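Local coordinates for fatty acid-binding protein (Sulfolobus tokodaii, PDB 3W9K), which binds myristic acid and is probably a fatty acid carrier, at residues 47-52 and 60-65. Residues are numbered along the deposited sequence; the frame is centred on the assembly and turned at random.
Sequences EIFEAE and YKVKGR. With MYR (myristic acid), chain B.
Arg65 packs its side chain along Glu47 and Ile48: CB and CG pass the carbonyl of Glu47, with Arg65 CG 3.3 Å from Glu47 O. NE reaches the same residue's carboxylate through one water, which accepts from Arg65 NE (3.0 Å) and donates to Glu47 OE1 (2.8 Å); Glu47 OE2 forms a salt bridge with Lys68. At the tip, Ile48 CG1 and CD1 lie against one face of the guanidinium, Ile48 CD1 being 3.5 Å from Arg65 NH2, while the water sits at its edge. Arg65 and Ile48 form a non-hydrogen-bonded pair of the antiparallel hairpin of strands 48-55 and 58-69, two neighbours in the curved sheet of a Bet v 1-like fold. Phe49-Gly64 and Ala51-Val62 are the hydrogen-bonded pairs, each joined in both directions; the shortest bond runs from Ala51 N to Val62 O (2.7 Å). On the other face from Arg65, the Phe49 ring lies over the Gly64 backbone: CG sits between the backbone N and carbonyl carbon (chi1 75°), a torsion that swings the ring across the strand and puts Gly64 N 3.4 Å above its plane, toward the rim. Ala51 CB meets Val62 CG1 at 4.0 Å on this same face, where Phe49 and Ala51 pack on Ile31 of helix 27-34. The myristic acid tail covers one face of the Tyr60 ring, C13 approaching Tyr60 CD1 to 3.7 Å; Tyr60 OH is hydrogen-bonded to Pro36 O.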
ATOM      1  N   GLU A  47       9.347   3.867   9.780  1.00 20.31           N
ATOM      2  CA  GLU A  47       9.129   2.500   9.316  1.00 20.28           C
ATOM      3  C   GLU A  47       8.072   1.712  10.080  1.00 19.24           C
ATOM      4  O   GLU A  47       7.927   0.505   9.845  1.00 20.40           O
ATOM      5  CB  GLU A  47      10.440   1.728   9.223  1.00 19.99           C
ATOM      6  CG  GLU A  47      11.325   2.373   8.146  1.00 20.25           C
ATOM      7  CD  GLU A  47      12.586   1.601   7.837  1.00 26.54           C
ATOM      8  OE1 GLU A  47      13.269   1.156   8.786  1.00 23.05           O
ATOM      9  OE2 GLU A  47      12.905   1.443   6.640  1.00 23.90           O
ATOM     10  N   ILE A  48       7.407   2.367  11.012  1.00 16.12           N
ATOM     11  CA  ILE A  48       6.404   1.631  11.861  1.00 16.45           C
ATOM     12  C   ILE A  48       5.074   2.358  11.738  1.00 16.54           C
ATOM     13  O   ILE A  48       5.035   3.588  11.903  1.00 19.54           O
ATOM     14  CB  ILE A  48       6.912   1.585  13.327  1.00 17.39           C
ATOM     15  CG1 ILE A  48       8.138   0.665  13.385  1.00 21.52           C
ATOM     16  CG2 ILE A  48       5.823   1.000  14.268  1.00 20.57           C
ATOM     17  CD1 ILE A  48       8.963   0.890  14.662  1.00 26.22           C
ATOM     18  N   PHE A  49       3.983   1.641  11.497  1.00 14.49           N
ATOM     19  CA  PHE A  49       2.639   2.278  11.505  1.00 14.35           C
ATOM     20  C   PHE A  49       1.596   1.440  12.253  1.00 14.33           C
ATOM     21  O   PHE A  49       1.763   0.231  12.434  1.00 13.77           O
ATOM     22  CB  PHE A  49       2.133   2.445  10.058  1.00 14.29           C
ATOM     23  CG  PHE A  49       1.674   1.151   9.430  1.00 13.02           C
ATOM     24  CD1 PHE A  49       0.323   0.799   9.427  1.00 13.49           C
ATOM     25  CD2 PHE A  49       2.633   0.237   8.917  1.00 13.33           C
ATOM     26  CE1 PHE A  49      -0.088  -0.429   8.859  1.00 14.72           C
ATOM     27  CE2 PHE A  49       2.246  -0.965   8.347  1.00 14.51           C
ATOM     28  CZ  PHE A  49       0.903  -1.317   8.347  1.00 17.05           C
ATOM     29  N   GLU A  50       0.505   2.105  12.600  1.00 14.82           N
ATOM     30  CA  GLU A  50      -0.735   1.477  13.004  1.00 17.01           C
ATOM     31  C   GLU A  50      -1.817   2.198  12.216  1.00 17.17           C
ATOM     32  O   GLU A  50      -1.685   3.391  11.846  1.00 20.11           O
ATOM     33  CB  GLU A  50      -1.025   1.673  14.488  1.00 17.67           C
ATOM     34  CG  GLU A  50       0.018   1.118  15.431  1.00 21.51           C
ATOM     35  CD  GLU A  50      -0.200   1.616  16.900  1.00 24.63           C
ATOM     36  OE1 GLU A  50      -0.868   2.646  17.140  1.00 26.87           O
ATOM     37  OE2 GLU A  50       0.298   0.969  17.815  1.00 28.25           O
ATOM     38  N   ALA A  51      -2.874   1.467  11.894  1.00 16.21           N
ATOM     39  CA  ALA A  51      -3.997   2.038  11.182  1.00 15.21           C
ATOM     40  C   ALA A  51      -5.297   1.310  11.541  1.00 14.80           C
ATOM     41  O   ALA A  51      -5.271   0.176  12.061  1.00 15.95           O
ATOM     42  CB  ALA A  51      -3.744   1.999   9.664  1.00 15.34           C
ATOM     43  N   GLU A  52      -6.402   2.001  11.329  1.00 14.52           N
ATOM     44  CA  GLU A  52      -7.727   1.439  11.557  1.00 14.44           C
ATOM     45  C   GLU A  52      -8.526   1.657  10.290  1.00 12.95           C
ATOM     46  O   GLU A  52      -8.461   2.716   9.651  1.00 13.15           O
ATOM     47  CB  GLU A  52      -8.417   2.131  12.761  1.00 14.82           C
ATOM     48  CG  GLU A  52      -7.551   2.017  14.024  1.00 22.97           C
ATOM     49  CD  GLU A  52      -8.284   2.443  15.305  1.00 32.88           C
ATOM     50  OE1 GLU A  52      -9.449   2.856  15.218  1.00 40.74           O
ATOM     51  OE2 GLU A  52      -7.696   2.369  16.402  1.00 37.34           O
ATOM     52  N   TYR A  60     -11.344  -3.006  11.647  1.00 15.89           N
ATOM     53  CA  TYR A  60     -10.129  -3.738  11.860  1.00 14.93           C
ATOM     54  C   TYR A  60      -9.023  -2.774  12.294  1.00 15.23           C
ATOM     55  O   TYR A  60      -9.062  -1.551  11.962  1.00 14.43           O
ATOM     56  CB  TYR A  60      -9.732  -4.538  10.595  1.00 15.76           C
ATOM     57  CG  TYR A  60      -9.343  -3.695   9.397  1.00 15.15           C
ATOM     58  CD1 TYR A  60      -7.980  -3.330   9.177  1.00 14.59           C
ATOM     59  CD2 TYR A  60     -10.296  -3.275   8.473  1.00 13.98           C
ATOM     60  CE1 TYR A  60      -7.636  -2.561   8.047  1.00 13.87           C
ATOM     61  CE2 TYR A  60      -9.949  -2.489   7.391  1.00 15.57           C
ATOM     62  CZ  TYR A  60      -8.623  -2.142   7.187  1.00 13.43           C
ATOM     63  OH  TYR A  60      -8.257  -1.390   6.126  1.00 12.14           O
ATOM     64  N   LYS A  61      -8.035  -3.310  12.998  1.00 14.93           N
ATOM     65  CA  LYS A  61      -6.875  -2.500  13.406  1.00 18.40           C
ATOM     66  C   LYS A  61      -5.659  -3.237  12.877  1.00 18.43           C
ATOM     67  O   LYS A  61      -5.470  -4.448  13.206  1.00 20.92           O
ATOM     68  CB  LYS A  61      -6.862  -2.370  14.946  1.00 19.05           C
ATOM     69  CG  LYS A  61      -8.126  -1.672  15.537  1.00 28.14           C
ATOM     70  CD  LYS A  61      -8.262  -1.865  17.074  1.00 38.50           C
ATOM     71  CE  LYS A  61      -7.251  -0.993  17.884  1.00 44.14           C
ATOM     72  NZ  LYS A  61      -6.019  -1.740  18.396  1.00 45.56           N
ATOM     73  N   VAL A  62      -4.819  -2.585  12.065  1.00 16.40           N
ATOM     74  CA  VAL A  62      -3.649  -3.269  11.464  1.00 16.44           C
ATOM     75  C   VAL A  62      -2.398  -2.474  11.898  1.00 16.40           C
ATOM     76  O   VAL A  62      -2.462  -1.246  12.063  1.00 17.12           O
ATOM     77  CB  VAL A  62      -3.751  -3.358   9.928  1.00 15.23           C
ATOM     78  CG1 VAL A  62      -3.966  -1.996   9.356  1.00 16.73           C
ATOM     79  CG2 VAL A  62      -2.465  -3.970   9.281  1.00 15.29           C
ATOM     80  N   LYS A  63      -1.272  -3.158  12.097  1.00 14.96           N
ATOM     81  CA  LYS A  63      -0.038  -2.418  12.407  1.00 14.38           C
ATOM     82  C   LYS A  63       1.088  -3.175  11.733  1.00 12.45           C
ATOM     83  O   LYS A  63       0.947  -4.353  11.370  1.00 13.83           O
ATOM     84  CB  LYS A  63       0.207  -2.335  13.943  1.00 15.11           C
ATOM     85  CG  LYS A  63       0.579  -3.705  14.574  1.00 15.54           C
ATOM     86  CD  LYS A  63       0.620  -3.420  16.113  1.00 22.23           C
ATOM     87  CE  LYS A  63       1.221  -4.555  16.897  1.00 17.78           C
ATOM     88  NZ  LYS A  63       0.383  -5.769  16.896  1.00 20.72           N
ATOM     89  N   GLY A  64       2.192  -2.512  11.454  1.00 13.08           N
ATOM     90  CA  GLY A  64       3.268  -3.278  10.831  1.00 11.16           C
ATOM     91  C   GLY A  64       4.490  -2.413  10.636  1.00 11.79           C
ATOM     92  O   GLY A  64       4.612  -1.314  11.204  1.00 11.71           O
ATOM     93  N   ARG A  65       5.418  -2.981   9.870  1.00 12.34           N
ATOM     94  CA  ARG A  65       6.753  -2.403   9.714  1.00 14.79           C
ATOM     95  C   ARG A  65       7.154  -2.445   8.288  1.00 13.34           C
ATOM     96  O   ARG A  65       6.837  -3.376   7.595  1.00 13.47           O
ATOM     97  CB  ARG A  65       7.801  -3.200  10.512  1.00 16.12           C
ATOM     98  CG  ARG A  65       9.153  -2.471  10.480  1.00 24.01           C
ATOM     99  CD  ARG A  65      10.254  -3.132  11.342  1.00 34.48           C
ATOM    100  NE  ARG A  65      11.080  -2.074  11.932  1.00 42.20           N
ATOM    101  CZ  ARG A  65      11.065  -1.759  13.225  1.00 46.05           C
ATOM    102  NH1 ARG A  65      10.278  -2.438  14.065  1.00 48.22           N
ATOM    103  NH2 ARG A  65      11.838  -0.765  13.678  1.00 46.65           N
TER
HETATM  104  C1  MYR B 201      -7.982 -14.038  -3.434  1.00 47.27           C
HETATM  105  O1  MYR B 201      -7.345 -14.381  -4.464  1.00 47.39           O
HETATM  106  O2  MYR B 201      -9.244 -14.175  -3.440  1.00 50.55           O
HETATM  107  C2  MYR B 201      -7.292 -13.495  -2.185  1.00 42.01           C
HETATM  108  C3  MYR B 201      -6.326 -12.315  -2.382  1.00 35.51           C
HETATM  109  C4  MYR B 201      -6.928 -10.971  -1.929  1.00 30.52           C
HETATM  110  C5  MYR B 201      -6.291 -10.307  -0.697  1.00 26.62           C
HETATM  111  C6  MYR B 201      -7.297  -9.437   0.003  1.00 28.43           C
HETATM  112  C7  MYR B 201      -6.736  -8.804   1.246  1.00 25.42           C
HETATM  113  C8  MYR B 201      -7.784  -7.939   1.895  1.00 30.42           C
HETATM  114  C9  MYR B 201      -7.212  -7.468   3.212  1.00 30.01           C
HETATM  115  C10 MYR B 201      -8.242  -6.812   4.101  1.00 32.28           C
HETATM  116  C11 MYR B 201      -7.346  -6.418   5.231  1.00 31.68           C
HETATM  117  C12 MYR B 201      -8.044  -6.327   6.555  1.00 32.92           C
HETATM  118  C13 MYR B 201      -6.972  -6.523   7.594  1.00 34.44           C
HETATM  119  C14 MYR B 201      -5.731  -5.761   7.187  1.00 33.20           C
HETATM  120  O   HOH W   1      12.401  -1.474   9.347  1.00 22.00           O